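Exotoxin 6 (Staphylococcus aureus subsp. aureus Mu50, PDB 4ZYS) is a staphylococcal superantigen-like exotoxin whose exact role is not established and which probably binds host molecules, perhaps sugars. Local coordinates at residues Tyr101-Ile109 and Gln117-Lys125; Leu130-Arg138 and His167-Leu175. All blocks are in the same frame, centred on the assembly; numbering follows the deposited sequence.

Contact 1: Tyr101-Ile109 and Gln117-Lys125; sequences YIHTPILEI and QSSLYQIYK
L107 pushes CD2 into the hollow between the CB atoms of S119 and Y121, 3.8 Å from S119 CB, its CG set anti to the backbone N (chi1 168°). Further along, P105 fills the notch between Y121 and I123: its CD lies 4.0 Å from I123 CG1, the two side chains crossing at about a right angle, while its CG meets the edge of the Y121 ring. Near the far end I102 and Y124 lie side by side, I102 CG1 reaching the ring edge at Y124 CD1 (3.9 Å), and I102 CG2 rests against the amide of Q122, whose OE1 takes a hydrogen bond from Y124 OH.

Two backbone bonds pair H103 with I123, the one from I123 N to H103 O nearly straight at 173°; another two join I109 to Q117, and S119 N donates to L107 O (2.9 Å). Around P105 and Y121 the direct backbone bonding lapses, and one water accepts from Y121 N (2.8 Å) while lying 2.7 Å from P105 O. Direct backbone bonds thus hold both ends of this antiparallel pairing in the beta-grasp domain, and in the middle water replaces them beside apolar packing.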
loop_
_atom_site.group_PDB
_atom_site.type_symbol
_atom_site.label_atom_id
_atom_site.label_comp_id
_atom_site.label_asym_id
_atom_site.label_seq_id
_atom_site.Cartn_x
_atom_site.Cartn_y
_atom_site.Cartn_z
ATOM N N TYR A 101 12.332 9.198 -11.972
ATOM C CA TYR A 101 11.017 9.831 -11.899
ATOM C C TYR A 101 10.576 10.299 -10.488
ATOM O O TYR A 101 10.638 9.552 -9.519
ATOM C CB TYR A 101 9.948 8.909 -12.493
ATOM C CG TYR A 101 8.571 9.521 -12.545
ATOM C CD1 TYR A 101 8.285 10.569 -13.417
ATOM C CD2 TYR A 101 7.549 9.051 -11.729
ATOM C CE1 TYR A 101 7.011 11.133 -13.473
ATOM C CE2 TYR A 101 6.276 9.607 -11.772
ATOM C CZ TYR A 101 6.010 10.648 -12.644
ATOM O OH TYR A 101 4.753 11.191 -12.677
ATOM N N ILE A 102 10.144 11.571 -10.408
ATOM C CA ILE A 102 9.593 12.197 -9.197
ATOM C C ILE A 102 8.306 12.901 -9.601
ATOM O O ILE A 102 8.274 13.617 -10.604
ATOM C CB ILE A 102 10.569 13.161 -8.430
ATOM C CG1 ILE A 102 11.906 12.469 -8.125
ATOM C CG2 ILE A 102 9.941 13.678 -7.095
ATOM C CD1 ILE A 102 13.035 13.299 -8.323
ATOM N N HIS A 103 7.247 12.670 -8.826
ATOM C CA HIS A 103 5.934 13.277 -9.013
ATOM C C HIS A 103 5.440 13.765 -7.669
ATOM O O HIS A 103 5.496 13.015 -6.704
ATOM C CB HIS A 103 4.955 12.277 -9.635
ATOM C CG HIS A 103 3.674 12.908 -10.056
ATOM N ND1 HIS A 103 3.619 13.761 -11.143
ATOM C CD2 HIS A 103 2.441 12.809 -9.509
ATOM C CE1 HIS A 103 2.354 14.144 -11.229
ATOM N NE2 HIS A 103 1.614 13.608 -10.256
ATOM N N THR A 104 5.001 15.031 -7.585
ATOM C CA THR A 104 4.584 15.589 -6.305
ATOM C C THR A 104 3.113 15.953 -6.368
ATOM O O THR A 104 2.770 17.096 -6.663
ATOM C CB THR A 104 5.477 16.762 -5.890
ATOM O OG1 THR A 104 5.340 17.809 -6.847
ATOM C CG2 THR A 104 6.931 16.370 -5.767
ATOM N N PRO A 105 2.207 15.004 -6.083
ATOM C CA PRO A 105 0.784 15.369 -6.058
ATOM C C PRO A 105 0.494 16.265 -4.848
ATOM O O PRO A 105 1.333 16.376 -3.950
ATOM C CB PRO A 105 0.086 14.008 -5.936
ATOM C CG PRO A 105 1.066 13.146 -5.202
ATOM C CD PRO A 105 2.420 13.596 -5.670
ATOM N N ILE A 106 -0.667 16.916 -4.824
ATOM C CA ILE A 106 -1.021 17.728 -3.672
ATOM C C ILE A 106 -1.329 16.775 -2.557
ATOM O O ILE A 106 -2.010 15.781 -2.797
ATOM C CB ILE A 106 -2.223 18.685 -3.979
ATOM C CG1 ILE A 106 -1.831 19.829 -4.918
ATOM C CG2 ILE A 106 -2.892 19.233 -2.700
ATOM C CD1 ILE A 106 -0.520 20.537 -4.604
ATOM N N LEU A 107 -0.767 17.005 -1.370
ATOM C CA LEU A 107 -1.106 16.181 -0.215
ATOM C C LEU A 107 -1.583 17.098 0.872
ATOM O O LEU A 107 -0.853 17.990 1.289
ATOM C CB LEU A 107 0.029 15.243 0.292
ATOM C CG LEU A 107 -0.246 14.603 1.672
ATOM C CD1 LEU A 107 -1.416 13.570 1.617
ATOM C CD2 LEU A 107 1.011 14.041 2.294
ATOM N N GLU A 108 -2.812 16.896 1.318
ATOM C CA GLU A 108 -3.378 17.673 2.418
ATOM C C GLU A 108 -3.872 16.734 3.484
ATOM O O GLU A 108 -4.433 15.692 3.158
ATOM C CB GLU A 108 -4.511 18.589 1.948
ATOM C CG GLU A 108 -4.068 19.768 1.111
ATOM C CD GLU A 108 -5.243 20.617 0.672
ATOM O OE1 GLU A 108 -6.125 20.084 -0.037
ATOM O OE2 GLU A 108 -5.311 21.798 1.080
ATOM N N ILE A 109 -3.646 17.088 4.753
ATOM C CA ILE A 109 -4.102 16.306 5.904
ATOM C C ILE A 109 -5.006 17.207 6.740
ATOM O O ILE A 109 -4.596 18.292 7.160
ATOM C CB ILE A 109 -2.936 15.665 6.722
ATOM C CG1 ILE A 109 -2.035 14.783 5.799
ATOM C CG2 ILE A 109 -3.499 14.848 7.923
ATOM C CD1 ILE A 109 -0.995 13.941 6.468
ATOM N N GLN A 117 -3.958 20.810 6.045
ATOM C CA GLN A 117 -2.553 21.213 6.091
ATOM C C GLN A 117 -1.829 20.553 4.938
ATOM O O GLN A 117 -1.825 19.327 4.836
ATOM C CB GLN A 117 -1.869 20.820 7.436
ATOM C CG GLN A 117 -2.529 21.302 8.724
ATOM C CD GLN A 117 -2.178 20.399 9.900
ATOM O OE1 GLN A 117 -2.953 19.516 10.295
ATOM N NE2 GLN A 117 -1.000 20.589 10.486
ATOM N N SER A 118 -1.221 21.351 4.074
ATOM C CA SER A 118 -0.425 20.842 2.959
ATOM C C SER A 118 0.903 20.246 3.456
ATOM O O SER A 118 1.502 20.729 4.427
ATOM C CB SER A 118 -0.148 21.938 1.944
ATOM O OG SER A 118 0.507 23.027 2.565
ATOM N N SER A 119 1.333 19.176 2.787
ATOM C CA SER A 119 2.571 18.472 3.085
ATOM C C SER A 119 3.206 18.054 1.782
ATOM O O SER A 119 2.497 17.813 0.804
ATOM C CB SER A 119 2.291 17.259 3.969
ATOM O OG SER A 119 3.491 16.644 4.410
ATOM N N LEU A 120 4.536 17.978 1.747
ATOM C CA LEU A 120 5.229 17.514 0.545
ATOM C C LEU A 120 5.159 15.962 0.494
ATOM O O LEU A 120 5.487 15.292 1.479
ATOM C CB LEU A 120 6.685 18.026 0.524
ATOM C CG LEU A 120 7.608 17.564 -0.614
ATOM C CD1 LEU A 120 7.040 17.888 -2.001
ATOM C CD2 LEU A 120 8.966 18.190 -0.468
ATOM N N TYR A 121 4.681 15.410 -0.630
ATOM C CA TYR A 121 4.614 13.966 -0.848
ATOM C C TYR A 121 5.234 13.626 -2.205
ATOM O O TYR A 121 4.834 14.202 -3.219
ATOM C CB TYR A 121 3.178 13.456 -0.752
ATOM C CG TYR A 121 3.094 11.945 -0.722
ATOM C CD1 TYR A 121 3.659 11.215 0.318
ATOM C CD2 TYR A 121 2.463 11.244 -1.738
ATOM C CE1 TYR A 121 3.610 9.825 0.339
ATOM C CE2 TYR A 121 2.391 9.853 -1.717
ATOM C CZ TYR A 121 2.984 9.147 -0.687
ATOM O OH TYR A 121 2.913 7.780 -0.646
ATOM N N GLN A 122 6.236 12.752 -2.223
ATOM C CA GLN A 122 6.921 12.403 -3.479
ATOM C C GLN A 122 6.594 10.974 -3.931
ATOM O O GLN A 122 6.776 10.037 -3.155
ATOM C CB GLN A 122 8.458 12.581 -3.354
ATOM C CG GLN A 122 8.848 13.980 -2.936
ATOM C CD GLN A 122 10.265 14.405 -3.166
ATOM O OE1 GLN A 122 11.201 13.620 -3.349
ATOM N NE2 GLN A 122 10.442 15.695 -3.176
ATOM N N ILE A 123 6.124 10.819 -5.186
ATOM C CA ILE A 123 5.821 9.532 -5.847
ATOM C C ILE A 123 6.986 9.228 -6.812
ATOM O O ILE A 123 7.349 10.095 -7.603
ATOM C CB ILE A 123 4.430 9.537 -6.585
ATOM C CG1 ILE A 123 3.225 9.673 -5.613
ATOM C CG2 ILE A 123 4.240 8.318 -7.522
ATOM C CD1 ILE A 123 3.034 8.549 -4.669
ATOM N N TYR A 124 7.560 8.015 -6.748
ATOM C CA TYR A 124 8.677 7.650 -7.620
ATOM C C TYR A 124 8.279 6.555 -8.629
ATOM O O TYR A 124 9.049 6.246 -9.551
ATOM C CB TYR A 124 9.886 7.192 -6.771
ATOM C CG TYR A 124 10.253 8.173 -5.673
ATOM C CD1 TYR A 124 10.824 9.411 -5.974
ATOM C CD2 TYR A 124 9.994 7.882 -4.337
ATOM C CE1 TYR A 124 11.155 10.320 -4.968
ATOM C CE2 TYR A 124 10.341 8.772 -3.323
ATOM C CZ TYR A 124 10.914 9.991 -3.642
ATOM O OH TYR A 124 11.245 10.867 -2.642
ATOM N N LYS A 125 7.080 5.992 -8.467
ATOM C CA LYS A 125 6.675 4.857 -9.269
ATOM C C LYS A 125 5.572 5.121 -10.282
ATOM O O LYS A 125 4.581 5.788 -9.989
ATOM C CB LYS A 125 6.259 3.717 -8.338
ATOM C CG LYS A 125 7.483 2.954 -7.810
ATOM C CD LYS A 125 7.182 1.894 -6.712
ATOM C CE LYS A 125 6.123 0.860 -7.052
ATOM N NZ LYS A 125 6.369 0.193 -8.373
HETATM O O HOH W 1 3.132 17.207 -2.127
HETATM O O HOH W 2 1.122 19.286 -1.019
#

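Contact 2: Leu130-Arg138 and His167-Leu175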
loop_
_atom_site.group_PDB
_atom_site.type_symbol
_atom_site.label_atom_id
_atom_site.label_comp_id
_atom_site.label_asym_id
_atom_site.label_seq_id
_atom_site.Cartn_x
_atom_site.Cartn_y
_atom_site.Cartn_z
ATOM N N LEU A 130 -2.136 0.317 -4.174
ATOM C CA LEU A 130 -2.918 0.924 -3.123
ATOM C C LEU A 130 -2.358 0.517 -1.787
ATOM O O LEU A 130 -2.433 1.318 -0.863
ATOM C CB LEU A 130 -4.400 0.551 -3.235
ATOM C CG LEU A 130 -5.154 1.226 -4.380
ATOM C CD1 LEU A 130 -6.559 0.749 -4.422
ATOM C CD2 LEU A 130 -5.142 2.739 -4.241
ATOM N N LYS A 131 -1.730 -0.699 -1.683
ATOM C CA LYS A 131 -1.074 -1.178 -0.443
ATOM C C LYS A 131 -0.014 -0.166 0.016
ATOM O O LYS A 131 0.023 0.153 1.212
ATOM C CB LYS A 131 -0.418 -2.563 -0.650
ATOM C CG LYS A 131 0.355 -3.065 0.581
ATOM C CD LYS A 131 1.229 -4.290 0.289
ATOM C CE LYS A 131 1.641 -5.038 1.536
ATOM N NZ LYS A 131 0.479 -5.657 2.218
ATOM N N GLU A 132 0.862 0.305 -0.914
ATOM C CA GLU A 132 1.948 1.251 -0.587
ATOM C C GLU A 132 1.394 2.634 -0.214
ATOM O O GLU A 132 1.813 3.207 0.794
ATOM C CB GLU A 132 2.930 1.384 -1.758
ATOM C CG GLU A 132 4.021 2.415 -1.509
ATOM C CD GLU A 132 5.071 2.534 -2.592
ATOM O OE1 GLU A 132 5.263 1.549 -3.340
ATOM O OE2 GLU A 132 5.707 3.609 -2.693
ATOM N N LEU A 133 0.447 3.164 -1.026
ATOM C CA LEU A 133 -0.140 4.473 -0.755
ATOM C C LEU A 133 -0.886 4.439 0.567
ATOM O O LEU A 133 -0.775 5.372 1.342
ATOM C CB LEU A 133 -1.078 4.914 -1.897
ATOM C CG LEU A 133 -0.383 5.322 -3.183
ATOM C CD1 LEU A 133 -1.279 5.124 -4.369
ATOM C CD2 LEU A 133 0.139 6.747 -3.100
ATOM N N ASP A 134 -1.614 3.353 0.833
ATOM C CA ASP A 134 -2.390 3.178 2.066
ATOM C C ASP A 134 -1.467 3.203 3.287
ATOM O O ASP A 134 -1.677 4.025 4.175
ATOM C CB ASP A 134 -3.201 1.873 2.012
ATOM C CG ASP A 134 -3.912 1.503 3.292
ATOM O OD1 ASP A 134 -4.847 2.237 3.687
ATOM O OD2 ASP A 134 -3.594 0.443 3.852
ATOM N N TYR A 135 -0.400 2.396 3.272
ATOM C CA TYR A 135 0.534 2.332 4.376
ATOM C C TYR A 135 1.235 3.663 4.618
ATOM O O TYR A 135 1.300 4.107 5.765
ATOM C CB TYR A 135 1.581 1.225 4.153
ATOM C CG TYR A 135 2.525 1.082 5.330
ATOM C CD1 TYR A 135 3.664 1.866 5.431
ATOM C CD2 TYR A 135 2.290 0.142 6.323
ATOM C CE1 TYR A 135 4.529 1.752 6.516
ATOM C CE2 TYR A 135 3.145 0.020 7.420
ATOM C CZ TYR A 135 4.269 0.823 7.506
ATOM O OH TYR A 135 5.133 0.728 8.565
ATOM N N ARG A 136 1.832 4.246 3.564
ATOM C CA ARG A 136 2.627 5.473 3.678
ATOM C C ARG A 136 1.773 6.684 4.087
ATOM O O ARG A 136 2.257 7.547 4.826
ATOM C CB ARG A 136 3.388 5.765 2.375
ATOM C CG ARG A 136 4.455 4.719 2.023
ATOM C CD ARG A 136 5.605 4.728 3.038
ATOM N NE ARG A 136 6.709 3.868 2.622
ATOM C CZ ARG A 136 7.627 3.384 3.445
ATOM N NH1 ARG A 136 7.554 3.625 4.750
ATOM N NH2 ARG A 136 8.604 2.634 2.981
ATOM N N LEU A 137 0.515 6.745 3.649
ATOM C CA LEU A 137 -0.323 7.878 4.036
ATOM C C LEU A 137 -0.786 7.726 5.508
ATOM O O LEU A 137 -0.786 8.698 6.261
ATOM C CB LEU A 137 -1.504 8.052 3.072
ATOM C CG LEU A 137 -1.115 8.519 1.638
ATOM C CD1 LEU A 137 -2.233 8.243 0.652
ATOM C CD2 LEU A 137 -0.677 9.963 1.609
ATOM N N ARG A 138 -1.099 6.500 5.921
ATOM C CA ARG A 138 -1.491 6.213 7.299
ATOM C C ARG A 138 -0.288 6.429 8.228
ATOM O O ARG A 138 -0.488 6.967 9.297
ATOM C CB ARG A 138 -2.078 4.784 7.424
ATOM C CG ARG A 138 -3.449 4.636 6.722
ATOM C CD ARG A 138 -4.242 3.489 7.288
ATOM N NE ARG A 138 -5.175 2.931 6.302
ATOM C CZ ARG A 138 -6.302 2.288 6.602
ATOM N NH1 ARG A 138 -6.680 2.149 7.864
ATOM N NH2 ARG A 138 -7.057 1.778 5.641
ATOM N N HIS A 167 -10.003 7.244 -5.614
ATOM C CA HIS A 167 -9.816 6.024 -4.846
ATOM C C HIS A 167 -10.005 6.417 -3.394
ATOM O O HIS A 167 -9.301 7.302 -2.929
ATOM C CB HIS A 167 -8.425 5.389 -5.099
ATOM C CG HIS A 167 -8.195 5.092 -6.540
ATOM N ND1 HIS A 167 -8.715 3.961 -7.131
ATOM C CD2 HIS A 167 -7.570 5.832 -7.480
ATOM C CE1 HIS A 167 -8.381 4.040 -8.402
ATOM N NE2 HIS A 167 -7.695 5.152 -8.659
ATOM N N THR A 168 -11.000 5.838 -2.702
ATOM C CA THR A 168 -11.242 6.177 -1.294
ATOM C C THR A 168 -10.903 4.984 -0.402
ATOM O O THR A 168 -11.187 3.846 -0.754
ATOM C CB THR A 168 -12.659 6.675 -1.028
ATOM O OG1 THR A 168 -13.553 5.594 -1.254
ATOM C CG2 THR A 168 -13.034 7.865 -1.883
ATOM N N ILE A 169 -10.259 5.267 0.740
ATOM C CA ILE A 169 -9.842 4.279 1.726
ATOM C C ILE A 169 -10.340 4.697 3.102
ATOM O O ILE A 169 -9.926 5.744 3.600
ATOM C CB ILE A 169 -8.301 4.048 1.729
ATOM C CG1 ILE A 169 -7.756 3.747 0.284
ATOM C CG2 ILE A 169 -7.954 2.946 2.727
ATOM C CD1 ILE A 169 -6.188 3.626 0.120
ATOM N N ASP A 170 -11.204 3.860 3.719
ATOM C CA ASP A 170 -11.773 4.085 5.048
ATOM C C ASP A 170 -10.684 3.855 6.111
ATOM O O ASP A 170 -10.026 2.819 6.129
ATOM C CB ASP A 170 -12.995 3.166 5.233
ATOM C CG ASP A 170 -13.739 3.221 6.552
ATOM O OD1 ASP A 170 -13.354 4.037 7.429
ATOM O OD2 ASP A 170 -14.679 2.423 6.727
ATOM N N LEU A 171 -10.447 4.869 6.939
ATOM C CA LEU A 171 -9.378 4.840 7.936
ATOM C C LEU A 171 -9.688 3.984 9.150
ATOM O O LEU A 171 -8.757 3.594 9.875
ATOM C CB LEU A 171 -9.034 6.272 8.383
ATOM C CG LEU A 171 -8.167 7.077 7.386
ATOM C CD1 LEU A 171 -7.830 8.484 7.939
ATOM C CD2 LEU A 171 -6.868 6.336 7.052
ATOM N N SER A 172 -10.975 3.683 9.384
ATOM C CA SER A 172 -11.405 2.898 10.547
ATOM C C SER A 172 -11.213 1.390 10.330
ATOM O O SER A 172 -11.414 0.611 11.265
ATOM C CB SER A 172 -12.860 3.218 10.913
ATOM O OG SER A 172 -13.772 2.710 9.962
ATOM N N GLN A 173 -10.814 0.973 9.111
ATOM C CA GLN A 173 -10.550 -0.448 8.804
ATOM C C GLN A 173 -9.213 -0.574 8.164
ATOM O O GLN A 173 -8.775 0.403 7.556
ATOM C CB GLN A 173 -11.609 -1.016 7.812
ATOM C CG GLN A 173 -13.075 -0.967 8.259
ATOM C CD GLN A 173 -13.380 -1.852 9.452
ATOM O OE1 GLN A 173 -12.746 -2.894 9.675
ATOM N NE2 GLN A 173 -14.384 -1.464 10.228
ATOM N N LYS A 174 -8.596 -1.776 8.175
ATOM C CA LYS A 174 -7.404 -2.007 7.343
ATOM C C LYS A 174 -7.871 -1.927 5.890
ATOM O O LYS A 174 -9.058 -2.151 5.641
ATOM C CB LYS A 174 -6.772 -3.394 7.598
ATOM C CG LYS A 174 -6.141 -3.608 8.976
ATOM C CD LYS A 174 -5.204 -4.794 8.995
ATOM C CE LYS A 174 -5.842 -6.156 9.055
ATOM N NZ LYS A 174 -4.827 -7.230 8.866
ATOM N N LEU A 175 -6.977 -1.664 4.923
ATOM C CA LEU A 175 -7.353 -1.691 3.501
ATOM C C LEU A 175 -7.826 -3.102 3.143
ATOM O O LEU A 175 -7.261 -4.070 3.678
ATOM C CB LEU A 175 -6.140 -1.304 2.639
ATOM C CG LEU A 175 -6.270 -1.373 1.111
ATOM C CD1 LEU A 175 -7.280 -0.380 0.602
ATOM C CD2 LEU A 175 -4.913 -1.141 0.445
#
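R138 reaches from the helix into the turn after strand 167-170 and there meets Q173 end-on: NH1 and NH2 both donate to Q173 O, at 2.7 Å from NH1 and 2.9 Å from NH2. The acceptor lies in the guanidinium plane, but the two nitrogens use it differently, NH2 sitting in the carbonyl plane and NH1 well above it. Along its other edge the same group turns NE and NH2 to D134, both converging on OD1 in a salt bridge (NE to OD1 2.7 Å). D134, one helical turn back, and Q173 O together hold the guanidinium's rotation, and the aspartate's negative charge probably favours the arginine's positive one.

L171 covers one face of the guanidinium with CD2, offset toward the rim, and runs alongside the arginine stem, pointing the other way, its CD2 3.8 Å from R138 CG. D134, its CG anti to the backbone N (chi1 173°), passes L175 in the same antiparallel manner, OD2 lying 3.3 Å from L175 CB. I169 crosses D134 at a slant and rests CG2 against the bonded pair D134 OD1 and R138 NH2, 3.3 Å from each. At the start of the helix, L175 CD2 packs on L130 CB at 4.1 Å. Within the turn, D170 OD1 accepts from S172 N, an Asx turn, and also from S172 OG.

Helix 130-145 here packs across strand 166-170, an outermost strand of the beta-grasp sheet, as the helix of that fold does; the axes of the short segments cross at 53°. Y148 bonds both R138 NH1 and L171 O, Y17 of helix 10-17 bonds D134 OD2 and L175 N, and L171 and L137 both lean on I157 of strand 155-161.

Overall arrangement
The two contacts illustrate how one helix can touch both outer parts of a sheet. Contact 1 builds the edge formed by 106-111 and 117-119, contact 2 seats the helix against the outermost strand at the other side, 166-170, and strands 189-196 and 155-161 run between them. Their centres are about 15 Å apart, yet they touch through the helix: L107 CD1 packs on L137 CD2 at 3.7 Å, I123 CD1 on L133 CD2 at 3.8 Å, and Y121 OH lies 3.7 Å from R136 CB. Contact 1 closes before contact 2 opens along the chain, so the hairpin precedes the helix that packs on it.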